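Local structure of NTD biosynthesis operon protein NtdA (Bacillus subtilis subsp. subtilis, 4K2M) at residues V198-K203 against A225-G230; P142-I147 against T192-P197; I133-L138 against K220-A225. The protein catalyses the reversible, pyridoxal phosphate-dependent transamination of 3-dehydro-glucose 6-phosphate to kanosamine 6-phosphate with glutamate as amino donor, a step in kanosamine biosynthesis. One frame throughout, in Å; residues are numbered along the deposited sequence.

Contact 1: V198-K203 against A225-G230; sequences VHLYGK and ACQGIG. With O1G (3-deoxy-3-[(E)-({3-hydroxy-2-methyl-5-[(phosphonooxy)methyl]pyridin-4-yl}methylidene)amino]-6-O-phosphono-alpha-D-gluco pyranose), chain C; EDO (1,2-ethanediol), chain G.
Gln227 reaches across to the backbone of Tyr201 with one end of its amide and to the bound aldimine with the other. Its OE1 accepts a hydrogen bond from Tyr201 N at 2.8 Å, bent at the hydrogen (135°) though nearly along the C=O axis. NE2 donates to O3, the pyridine hydroxyl oxygen of O1G, at 2.6 Å; the Gln227 side chain runs out straight (chi2 179°), which carries the amide to the cofactor. A water ties the backbones together, giving a proton to His199 O and taking one from Gln227 N, each at 2.9 Å.

Weaker contacts fill in the rest. Gly202 CA lies 3.4 Å from Gln227 O in a CA-H...O contact, and the Ala225 methyl CB meets the edge of the His199 ring at CD2, 3.7 Å away. The nitrogens of that ring are held by Glu223 and Ser205. Cys226 CB sits 3.6 Å from N1' of O1G.

Gln227 is a pyridoxal phosphate-binding residue, and the loop 198-203 acts as its second shell: with OE1 occupied by a backbone N-H, the amide is oriented to present NE2 to the cofactor oxygen, where its donated bond would probably stabilise negative charge on O3.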
loop_
_atom_site.group_PDB
_atom_site.type_symbol
_atom_site.label_atom_id
_atom_site.label_comp_id
_atom_site.label_asym_id
_atom_site.label_seq_id
_atom_site.Cartn_x
_atom_site.Cartn_y
_atom_site.Cartn_z
ATOM N N VAL A 198 16.042 3.517 16.187
ATOM C CA VAL A 198 16.147 3.042 14.819
ATOM C C VAL A 198 17.415 2.215 14.657
ATOM O O VAL A 198 18.503 2.646 15.052
ATOM C CB VAL A 198 16.210 4.213 13.844
ATOM C CG1 VAL A 198 16.305 3.699 12.393
ATOM C CG2 VAL A 198 14.993 5.115 14.016
ATOM N N HIS A 199 17.292 1.031 14.074
ATOM C CA HIS A 199 18.487 0.218 13.859
ATOM C C HIS A 199 19.085 0.630 12.529
ATOM O O HIS A 199 18.960 -0.060 11.519
ATOM C CB HIS A 199 18.156 -1.273 13.925
ATOM C CG HIS A 199 17.464 -1.641 15.202
ATOM N ND1 HIS A 199 17.809 -1.077 16.405
ATOM C CD2 HIS A 199 16.414 -2.462 15.445
ATOM C CE1 HIS A 199 17.003 -1.538 17.351
ATOM N NE2 HIS A 199 16.148 -2.372 16.797
ATOM N N LEU A 200 19.702 1.803 12.534
ATOM C CA LEU A 200 20.067 2.482 11.297
ATOM C C LEU A 200 21.199 1.781 10.577
ATOM O O LEU A 200 22.193 1.367 11.197
ATOM C CB LEU A 200 20.484 3.918 11.609
ATOM C CG LEU A 200 20.578 4.842 10.395
ATOM C CD1 LEU A 200 19.233 4.925 9.647
ATOM C CD2 LEU A 200 21.005 6.231 10.878
ATOM N N TYR A 201 21.020 1.655 9.260
ATOM C CA TYR A 201 21.961 1.005 8.350
ATOM C C TYR A 201 22.062 -0.495 8.625
ATOM O O TYR A 201 22.868 -1.185 7.997
ATOM C CB TYR A 201 23.352 1.653 8.413
ATOM C CG TYR A 201 23.339 3.167 8.307
ATOM C CD1 TYR A 201 22.426 3.826 7.496
ATOM C CD2 TYR A 201 24.257 3.924 9.006
ATOM C CE1 TYR A 201 22.419 5.219 7.400
ATOM C CE2 TYR A 201 24.257 5.306 8.920
ATOM C CZ TYR A 201 23.345 5.942 8.109
ATOM O OH TYR A 201 23.374 7.318 8.048
ATOM N N GLY A 202 21.240 -1.000 9.548
ATOM C CA GLY A 202 21.273 -2.415 9.912
ATOM C C GLY A 202 22.011 -2.695 11.216
ATOM O O GLY A 202 22.145 -3.846 11.635
ATOM N N LYS A 203 22.469 -1.637 11.877
ATOM C CA LYS A 203 23.165 -1.771 13.168
ATOM C C LYS A 203 22.138 -1.781 14.300
ATOM O O LYS A 203 21.257 -0.931 14.352
ATOM C CB LYS A 203 24.106 -0.576 13.361
ATOM C CG LYS A 203 24.836 -0.518 14.689
ATOM C CD LYS A 203 25.910 -1.577 14.795
ATOM C CE LYS A 203 26.760 -1.339 16.046
ATOM N NZ LYS A 203 27.803 -2.394 16.176
ATOM N N ALA A 225 12.922 -1.292 12.966
ATOM C CA ALA A 225 13.909 -2.246 12.489
ATOM C C ALA A 225 13.706 -2.419 10.993
ATOM O O ALA A 225 13.989 -3.486 10.429
ATOM C CB ALA A 225 13.745 -3.579 13.210
ATOM N N CYS A 226 13.198 -1.373 10.340
ATOM C CA CYS A 226 12.914 -1.495 8.912
ATOM C C CYS A 226 14.137 -1.859 8.063
ATOM O O CYS A 226 13.997 -2.493 7.002
ATOM C CB CYS A 226 12.198 -0.248 8.385
ATOM S SG CYS A 226 10.505 -0.128 9.036
ATOM N N GLN A 227 15.336 -1.521 8.551
ATOM C CA GLN A 227 16.574 -1.883 7.842
ATOM C C GLN A 227 17.327 -3.031 8.518
ATOM O O GLN A 227 18.455 -3.329 8.148
ATOM C CB GLN A 227 17.512 -0.673 7.770
ATOM C CG GLN A 227 17.004 0.434 6.846
ATOM C CD GLN A 227 17.940 1.635 6.804
ATOM O OE1 GLN A 227 19.049 1.591 7.339
ATOM N NE2 GLN A 227 17.492 2.716 6.172
ATOM N N GLY A 228 16.708 -3.659 9.513
ATOM C CA GLY A 228 17.432 -4.578 10.381
ATOM C C GLY A 228 17.008 -6.044 10.391
ATOM O O GLY A 228 17.391 -6.780 11.313
ATOM N N ILE A 229 16.248 -6.497 9.401
ATOM C CA ILE A 229 15.860 -7.916 9.405
ATOM C C ILE A 229 17.088 -8.832 9.411
ATOM O O ILE A 229 18.033 -8.625 8.639
ATOM C CB ILE A 229 14.893 -8.290 8.268
ATOM C CG1 ILE A 229 14.279 -9.668 8.554
ATOM C CG2 ILE A 229 15.591 -8.258 6.898
ATOM C CD1 ILE A 229 13.092 -10.032 7.681
ATOM N N GLY A 230 17.070 -9.824 10.306
ATOM C CA GLY A 230 18.171 -10.777 10.456
ATOM C C GLY A 230 18.964 -10.530 11.739
ATOM O O GLY A 230 19.769 -11.363 12.160
HETATM P P O1G C . 8.785 1.771 4.009
HETATM C C3A O1G C . 13.768 3.136 6.665
HETATM O O3 O1G C . 14.937 3.075 5.983
HETATM C C1 O1G C . 15.102 4.775 0.659
HETATM N "N1'" O1G C . 12.541 3.303 8.680
HETATM C C2 O1G C . 14.926 4.439 2.142
HETATM O O2 O1G C . 16.267 4.010 2.558
HETATM C C9A O1G C . 13.730 3.251 8.058
HETATM C C2A O1G C . 14.983 3.306 8.914
HETATM C C3 O1G C . 13.877 3.345 2.408
HETATM N "N3'" O1G C . 13.675 3.375 3.867
HETATM O O1 O1G C . 15.754 3.714 -0.056
HETATM C C4 O1G C . 12.579 3.579 1.610
HETATM O O4 O1G C . 11.990 2.263 1.628
HETATM C C4A O1G C . 12.596 3.080 5.932
HETATM C C4B O1G C . 12.608 2.987 4.458
HETATM C C5 O1G C . 12.957 3.844 0.153
HETATM O O5 O1G C . 13.826 4.977 0.038
HETATM C C5A O1G C . 11.377 3.141 6.602
HETATM C C5T O1G C . 9.980 3.102 5.962
HETATM C C6 O1G C . 11.803 4.287 -0.703
HETATM C C6A O1G C . 11.384 3.260 7.984
HETATM O OP1 O1G C . 7.583 2.592 4.427
HETATM O OP2 O1G C . 8.482 0.315 3.882
HETATM O OP3 O1G C . 9.529 2.408 2.813
HETATM O OP4 O1G C . 9.800 1.831 5.295
HETATM O O6 O1G C . 12.044 4.295 -2.059
HETATM P "P'" O1G C . 10.870 3.952 -3.103
HETATM O OP6 O1G C . 10.469 2.522 -2.810
HETATM O OP7 O1G C . 9.749 4.949 -2.916
HETATM O OP8 O1G C . 11.587 4.111 -4.447
HETATM C C1 EDO G . 23.933 10.672 8.527
HETATM O O1 EDO G . 22.908 11.567 8.949
HETATM C C2 EDO G . 24.449 9.867 9.711
HETATM O O2 EDO G . 23.436 8.945 10.119
HETATM O O HOH W 1 16.169 -0.083 10.877
#

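Contact 2: P142-I147 against T192-P197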
loop_
_atom_site.group_PDB
_atom_site.type_symbol
_atom_site.label_atom_id
_atom_site.label_comp_id
_atom_site.label_asym_id
_atom_site.label_seq_id
_atom_site.Cartn_x
_atom_site.Cartn_y
_atom_site.Cartn_z
ATOM N N PRO A 142 -2.700 12.461 20.582
ATOM C CA PRO A 142 -2.061 13.655 20.017
ATOM C C PRO A 142 -1.322 14.438 21.093
ATOM O O PRO A 142 -1.836 14.599 22.209
ATOM C CB PRO A 142 -3.250 14.467 19.494
ATOM C CG PRO A 142 -4.265 13.431 19.153
ATOM C CD PRO A 142 -4.132 12.389 20.235
ATOM N N GLY A 143 -0.105 14.872 20.779
ATOM C CA GLY A 143 0.720 15.592 21.726
ATOM C C GLY A 143 1.706 14.737 22.501
ATOM O O GLY A 143 2.637 15.281 23.110
ATOM N N ASP A 144 1.506 13.418 22.508
ATOM C CA ASP A 144 2.420 12.515 23.191
ATOM C C ASP A 144 3.796 12.630 22.555
ATOM O O ASP A 144 3.916 12.657 21.327
ATOM C CB ASP A 144 1.976 11.060 23.027
ATOM C CG ASP A 144 0.838 10.673 23.947
ATOM O OD1 ASP A 144 0.470 11.469 24.837
ATOM O OD2 ASP A 144 0.320 9.545 23.779
ATOM N N GLU A 145 4.825 12.668 23.387
ATOM C CA GLU A 145 6.179 12.822 22.886
ATOM C C GLU A 145 6.836 11.467 22.615
ATOM O O GLU A 145 6.641 10.486 23.345
ATOM C CB GLU A 145 7.022 13.675 23.839
ATOM C CG GLU A 145 6.692 15.171 23.742
ATOM C CD GLU A 145 7.401 16.021 24.782
ATOM O OE1 GLU A 145 8.195 15.483 25.589
ATOM O OE2 GLU A 145 7.148 17.247 24.785
ATOM N N VAL A 146 7.622 11.427 21.548
ATOM C CA VAL A 146 8.291 10.203 21.126
ATOM C C VAL A 146 9.758 10.524 20.951
ATOM O O VAL A 146 10.115 11.289 20.054
ATOM C CB VAL A 146 7.739 9.731 19.757
ATOM C CG1 VAL A 146 8.481 8.450 19.291
ATOM C CG2 VAL A 146 6.236 9.482 19.837
ATOM N N ILE A 147 10.607 9.975 21.816
ATOM C CA ILE A 147 12.035 10.236 21.739
ATOM C C ILE A 147 12.647 9.395 20.614
ATOM O O ILE A 147 12.422 8.181 20.537
ATOM C CB ILE A 147 12.717 9.922 23.078
ATOM C CG1 ILE A 147 12.247 10.928 24.147
ATOM C CG2 ILE A 147 14.234 9.975 22.924
ATOM C CD1 ILE A 147 12.800 10.607 25.558
ATOM N N THR A 192 6.387 12.522 27.655
ATOM C CA THR A 192 7.057 11.420 26.950
ATOM C C THR A 192 6.290 10.123 27.181
ATOM O O THR A 192 6.004 9.754 28.317
ATOM C CB THR A 192 8.496 11.196 27.445
ATOM O OG1 THR A 192 9.190 12.446 27.482
ATOM C CG2 THR A 192 9.246 10.200 26.504
ATOM N N LYS A 193 5.960 9.423 26.105
ATOM C CA LYS A 193 5.263 8.152 26.227
ATOM C C LYS A 193 6.026 7.037 25.529
ATOM O O LYS A 193 5.868 5.867 25.877
ATOM C CB LYS A 193 3.836 8.269 25.668
ATOM C CG LYS A 193 2.915 9.199 26.470
ATOM C CD LYS A 193 2.876 8.790 27.938
ATOM C CE LYS A 193 1.909 9.653 28.754
ATOM N NZ LYS A 193 2.173 11.102 28.563
ATOM N N PHE A 194 6.875 7.400 24.564
ATOM C CA PHE A 194 7.546 6.402 23.718
ATOM C C PHE A 194 9.022 6.675 23.506
ATOM O O PHE A 194 9.440 7.830 23.461
ATOM C CB PHE A 194 6.913 6.398 22.323
ATOM C CG PHE A 194 5.459 6.055 22.328
ATOM C CD1 PHE A 194 5.054 4.732 22.277
ATOM C CD2 PHE A 194 4.500 7.051 22.389
ATOM C CE1 PHE A 194 3.703 4.411 22.294
ATOM C CE2 PHE A 194 3.148 6.734 22.400
ATOM C CZ PHE A 194 2.751 5.415 22.351
ATOM N N ILE A 195 9.796 5.606 23.337
ATOM C CA ILE A 195 11.127 5.699 22.750
ATOM C C ILE A 195 11.083 4.927 21.435
ATOM O O ILE A 195 10.595 3.796 21.400
ATOM C CB ILE A 195 12.199 5.051 23.628
ATOM C CG1 ILE A 195 12.140 5.603 25.056
ATOM C CG2 ILE A 195 13.563 5.333 23.051
ATOM C CD1 ILE A 195 13.204 4.975 25.986
ATOM N N LEU A 196 11.605 5.530 20.367
ATOM C CA LEU A 196 11.574 4.920 19.022
ATOM C C LEU A 196 13.002 4.847 18.496
ATOM O O LEU A 196 13.432 5.687 17.707
ATOM C CB LEU A 196 10.696 5.773 18.092
ATOM C CG LEU A 196 10.019 5.161 16.864
ATOM C CD1 LEU A 196 9.325 6.253 16.049
ATOM C CD2 LEU A 196 10.975 4.380 16.001
ATOM N N PRO A 197 13.754 3.838 18.937
ATOM C CA PRO A 197 15.106 3.641 18.411
ATOM C C PRO A 197 15.045 3.144 16.978
ATOM O O PRO A 197 14.113 2.423 16.601
ATOM C CB PRO A 197 15.686 2.538 19.313
ATOM C CG PRO A 197 14.487 1.801 19.842
ATOM C CD PRO A 197 13.376 2.811 19.934
HETATM O O HOH W 2 1.828 12.837 26.914
HETATM O O HOH W 3 10.251 13.642 25.570
#
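Glu145 O receives two successive backbone N-H groups, from Lys193 at 3.0 Å, almost perfectly straight at the hydrogen (179°), and more weakly from Phe194. This doubled grip marks a beta bulge in a parallel strand pair: Glu145 is paired with Thr192, but Val146 with Phe194, so the register slips by one residue. Beyond it regular parallel pairing resumes, Ile147 N donating to Phe194 O at 2.9 Å and Ile147 O accepting from Leu196 N at 2.8 Å. The strands belong to the central, mostly parallel sheet of the aspartate aminotransferase fold.

At the bulged end, Asp144 OD1 and Lys193 NZ, 4.1 Å apart, are too far for a salt bridge, and the water modelled between them is doubtful; Asp144 OD2 accepts from Asn141 N. Lys193, bent at chi2 and chi4, lays its CG against the Asp144 carboxylate. Another water accepts from Thr192 OG1 and donates to Glu145 OE1, both of which also bond to Thr189.

Outward from the bonds, apolar side chains pack on either face. Val146 spreads its two methyls, CG2 approaching the Phe194 ring obliquely at CD2 and CG1 touching Leu196 CB at 3.7 Å; helix 154-163 packs on this face through Val160. On the other, which Ile147 and Ile195 share with Glu145 and Thr192, CG1 of Ile147 stands anti to its carbonyl carbon (chi1 -67°), bringing methyl CD1 within 3.7 Å of Thr192 CG2.

Contact 3: I133-L138 against K220-A225. With O1G (3-deoxy-3-[(E)-({3-hydroxy-2-methyl-5-[(phosphonooxy)methyl]pyridin-4-yl}methylidene)amino]-6-O-phosphono-alpha-D-gluco pyranose), chain C.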
loop_
_atom_site.group_PDB
_atom_site.type_symbol
_atom_site.label_atom_id
_atom_site.label_comp_id
_atom_site.label_asym_id
_atom_site.label_seq_id
_atom_site.Cartn_x
_atom_site.Cartn_y
_atom_site.Cartn_z
ATOM N N ILE A 133 0.802 2.528 12.762
ATOM C CA ILE A 133 -0.155 1.663 13.427
ATOM C C ILE A 133 0.342 1.221 14.805
ATOM O O ILE A 133 -0.424 1.218 15.782
ATOM C CB ILE A 133 -0.474 0.451 12.538
ATOM C CG1 ILE A 133 -1.317 0.921 11.348
ATOM C CG2 ILE A 133 -1.254 -0.589 13.305
ATOM C CD1 ILE A 133 -1.302 -0.078 10.182
ATOM N N GLY A 134 1.622 0.872 14.904
ATOM C CA GLY A 134 2.162 0.429 16.182
ATOM C C GLY A 134 2.038 1.509 17.251
ATOM O O GLY A 134 1.658 1.237 18.389
ATOM N N LEU A 135 2.358 2.747 16.888
ATOM C CA LEU A 135 2.213 3.866 17.826
ATOM C C LEU A 135 0.772 4.010 18.298
ATOM O O LEU A 135 0.494 4.139 19.495
ATOM C CB LEU A 135 2.700 5.173 17.186
ATOM C CG LEU A 135 4.219 5.321 17.047
ATOM C CD1 LEU A 135 4.585 6.476 16.114
ATOM C CD2 LEU A 135 4.832 5.544 18.410
ATOM N N LEU A 136 -0.158 3.996 17.352
ATOM C CA LEU A 136 -1.562 4.129 17.713
ATOM C C LEU A 136 -2.055 2.950 18.552
ATOM O O LEU A 136 -2.796 3.141 19.525
ATOM C CB LEU A 136 -2.419 4.300 16.450
ATOM C CG LEU A 136 -2.164 5.591 15.680
ATOM C CD1 LEU A 136 -2.820 5.549 14.306
ATOM C CD2 LEU A 136 -2.689 6.816 16.453
ATOM N N ALA A 137 -1.663 1.735 18.178
ATOM C CA ALA A 137 -2.056 0.541 18.926
ATOM C C ALA A 137 -1.531 0.579 20.353
ATOM O O ALA A 137 -2.183 0.088 21.271
ATOM C CB ALA A 137 -1.602 -0.751 18.207
ATOM N N LEU A 138 -0.349 1.163 20.530
ATOM C CA LEU A 138 0.260 1.318 21.850
ATOM C C LEU A 138 -0.395 2.440 22.655
ATOM O O LEU A 138 -0.029 2.682 23.800
ATOM C CB LEU A 138 1.753 1.607 21.708
ATOM C CG LEU A 138 2.678 0.414 21.468
ATOM C CD1 LEU A 138 4.064 0.898 21.019
ATOM C CD2 LEU A 138 2.809 -0.410 22.745
ATOM N N LYS A 220 6.860 3.156 26.588
ATOM C CA LYS A 220 6.772 2.045 25.647
ATOM C C LYS A 220 7.887 2.182 24.622
ATOM O O LYS A 220 8.296 3.294 24.279
ATOM C CB LYS A 220 5.422 2.099 24.930
ATOM C CG LYS A 220 4.243 1.930 25.874
ATOM C CD LYS A 220 4.230 0.526 26.449
ATOM C CE LYS A 220 3.106 0.366 27.462
ATOM N NZ LYS A 220 1.843 0.942 26.924
ATOM N N VAL A 221 8.369 1.051 24.124
ATOM C CA VAL A 221 9.462 1.052 23.160
ATOM C C VAL A 221 8.958 0.437 21.868
ATOM O O VAL A 221 8.547 -0.725 21.834
ATOM C CB VAL A 221 10.658 0.246 23.658
ATOM C CG1 VAL A 221 11.729 0.164 22.575
ATOM C CG2 VAL A 221 11.240 0.869 24.916
ATOM N N ILE A 222 8.967 1.227 20.807
ATOM C CA ILE A 222 8.642 0.680 19.507
ATOM C C ILE A 222 9.885 0.876 18.672
ATOM O O ILE A 222 10.368 2.003 18.526
ATOM C CB ILE A 222 7.401 1.380 18.889
ATOM C CG1 ILE A 222 7.249 1.006 17.409
ATOM C CG2 ILE A 222 7.454 2.904 19.097
ATOM C CD1 ILE A 222 5.872 1.391 16.825
ATOM N N GLU A 223 10.434 -0.212 18.144
ATOM C CA GLU A 223 11.707 -0.092 17.448
ATOM C C GLU A 223 11.482 -0.101 15.947
ATOM O O GLU A 223 10.643 -0.847 15.434
ATOM C CB GLU A 223 12.667 -1.202 17.860
ATOM C CG GLU A 223 12.183 -2.578 17.490
ATOM C CD GLU A 223 13.103 -3.680 17.949
ATOM O OE1 GLU A 223 14.260 -3.401 18.334
ATOM O OE2 GLU A 223 12.659 -4.844 17.913
ATOM N N ASP A 224 12.206 0.770 15.252
ATOM C CA ASP A 224 12.147 0.834 13.802
ATOM C C ASP A 224 13.271 -0.069 13.344
ATOM O O ASP A 224 14.439 0.327 13.336
ATOM C CB ASP A 224 12.403 2.268 13.340
ATOM C CG ASP A 224 12.422 2.410 11.840
ATOM O OD1 ASP A 224 12.552 1.395 11.123
ATOM O OD2 ASP A 224 12.331 3.557 11.375
ATOM N N ALA A 225 12.922 -1.292 12.966
ATOM C CA ALA A 225 13.909 -2.246 12.489
ATOM C C ALA A 225 13.706 -2.419 10.993
ATOM O O ALA A 225 13.989 -3.486 10.429
ATOM C CB ALA A 225 13.745 -3.579 13.210
HETATM P P O1G C . 8.785 1.771 4.009
HETATM C C3A O1G C . 13.768 3.136 6.665
HETATM O O3 O1G C . 14.937 3.075 5.983
HETATM C C1 O1G C . 15.102 4.775 0.659
HETATM N "N1'" O1G C . 12.541 3.303 8.680
HETATM C C2 O1G C . 14.926 4.439 2.142
HETATM O O2 O1G C . 16.267 4.010 2.558
HETATM C C9A O1G C . 13.730 3.251 8.058
HETATM C C2A O1G C . 14.983 3.306 8.914
HETATM C C3 O1G C . 13.877 3.345 2.408
HETATM N "N3'" O1G C . 13.675 3.375 3.867
HETATM O O1 O1G C . 15.754 3.714 -0.056
HETATM C C4 O1G C . 12.579 3.579 1.610
HETATM O O4 O1G C . 11.990 2.263 1.628
HETATM C C4A O1G C . 12.596 3.080 5.932
HETATM C C4B O1G C . 12.608 2.987 4.458
HETATM C C5 O1G C . 12.957 3.844 0.153
HETATM O O5 O1G C . 13.826 4.977 0.038
HETATM C C5A O1G C . 11.377 3.141 6.602
HETATM C C5T O1G C . 9.980 3.102 5.962
HETATM C C6 O1G C . 11.803 4.287 -0.703
HETATM C C6A O1G C . 11.384 3.260 7.984
HETATM O OP1 O1G C . 7.583 2.592 4.427
HETATM O OP2 O1G C . 8.482 0.315 3.882
HETATM O OP3 O1G C . 9.529 2.408 2.813
HETATM O OP4 O1G C . 9.800 1.831 5.295
HETATM O O6 O1G C . 12.044 4.295 -2.059
HETATM P "P'" O1G C . 10.870 3.952 -3.103
HETATM O OP6 O1G C . 10.469 2.522 -2.810
HETATM O OP7 O1G C . 9.749 4.949 -2.916
HETATM O OP8 O1G C . 11.587 4.111 -4.447
HETATM O O HOH W 4 -0.250 -0.183 25.404
#
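Ile222 points from its strand toward helix 127-137 and meets it with both branches. Its CG1 is anti to the backbone N (chi1 168°), which sends the long arm up to the helix backbone: methyl CD1 ends 3.8 Å from Leu135 N and 3.9 Å from Gly134 C. Gly134 faces the strand here, and the absence of a side chain allows the Ile222 methyl to lie directly on the helix main chain. The shorter branch, CG2, meets Leu135 CD2 at 3.8 Å; the two side chains run at about a right angle to each other.

Leu138, just past the helix, is the other main residue. It forks over the strand, with CD1 reaching Ile222 CB at 4.0 Å and CD2 lying against the aliphatic part of Lys220, 4.1 Å from its CD. Two bends in the lysine chain, at chi2 and chi4, bring NZ round beside Leu138 O. There a water bridges the two segments: it accepts from Lys220 NZ at 2.8 Å and donates to Leu138 O over a longer 3.3 Å.

This is helix-on-sheet packing in the large cofactor-binding domain, closed almost entirely by hydrocarbon. Farther along the strand, Asp224 places OD2 2.7 Å from the pyridine nitrogen N1' of O1G. Helix 265-275 covers Leu138 through Leu267, Ile240 of the adjoining strand 240-244 touches both Leu138 and Ile222, and helix 207-217 packs on the opposite face of the strand, against Val221.

How the contacts relate
Helix 127-137 comes first, and contact 3 closes the widest loop when strand 220-224 packs against its end. Nested inside that loop, contact 2 pairs strand 145-148 with strand 192-195, the sheet neighbour of strand 220-224: Ile195 N hydrogen-bonds to Lys220 O, and Pro197 O probably to Asp224 N. The chain runs from contact 2 into 198-203; contact 1 closes the shorter loop holding helix 207-217 and strand 220-224. Its second half starts at Ala225, which contact 3 shares, so contacts 1 and 3 cross. His199 NE2 hydrogen-bonds to Glu223 OE1 between them. Together they run from the sheet to the loops after the C-terminal ends of its parallel strands, which line part of the O1G pocket.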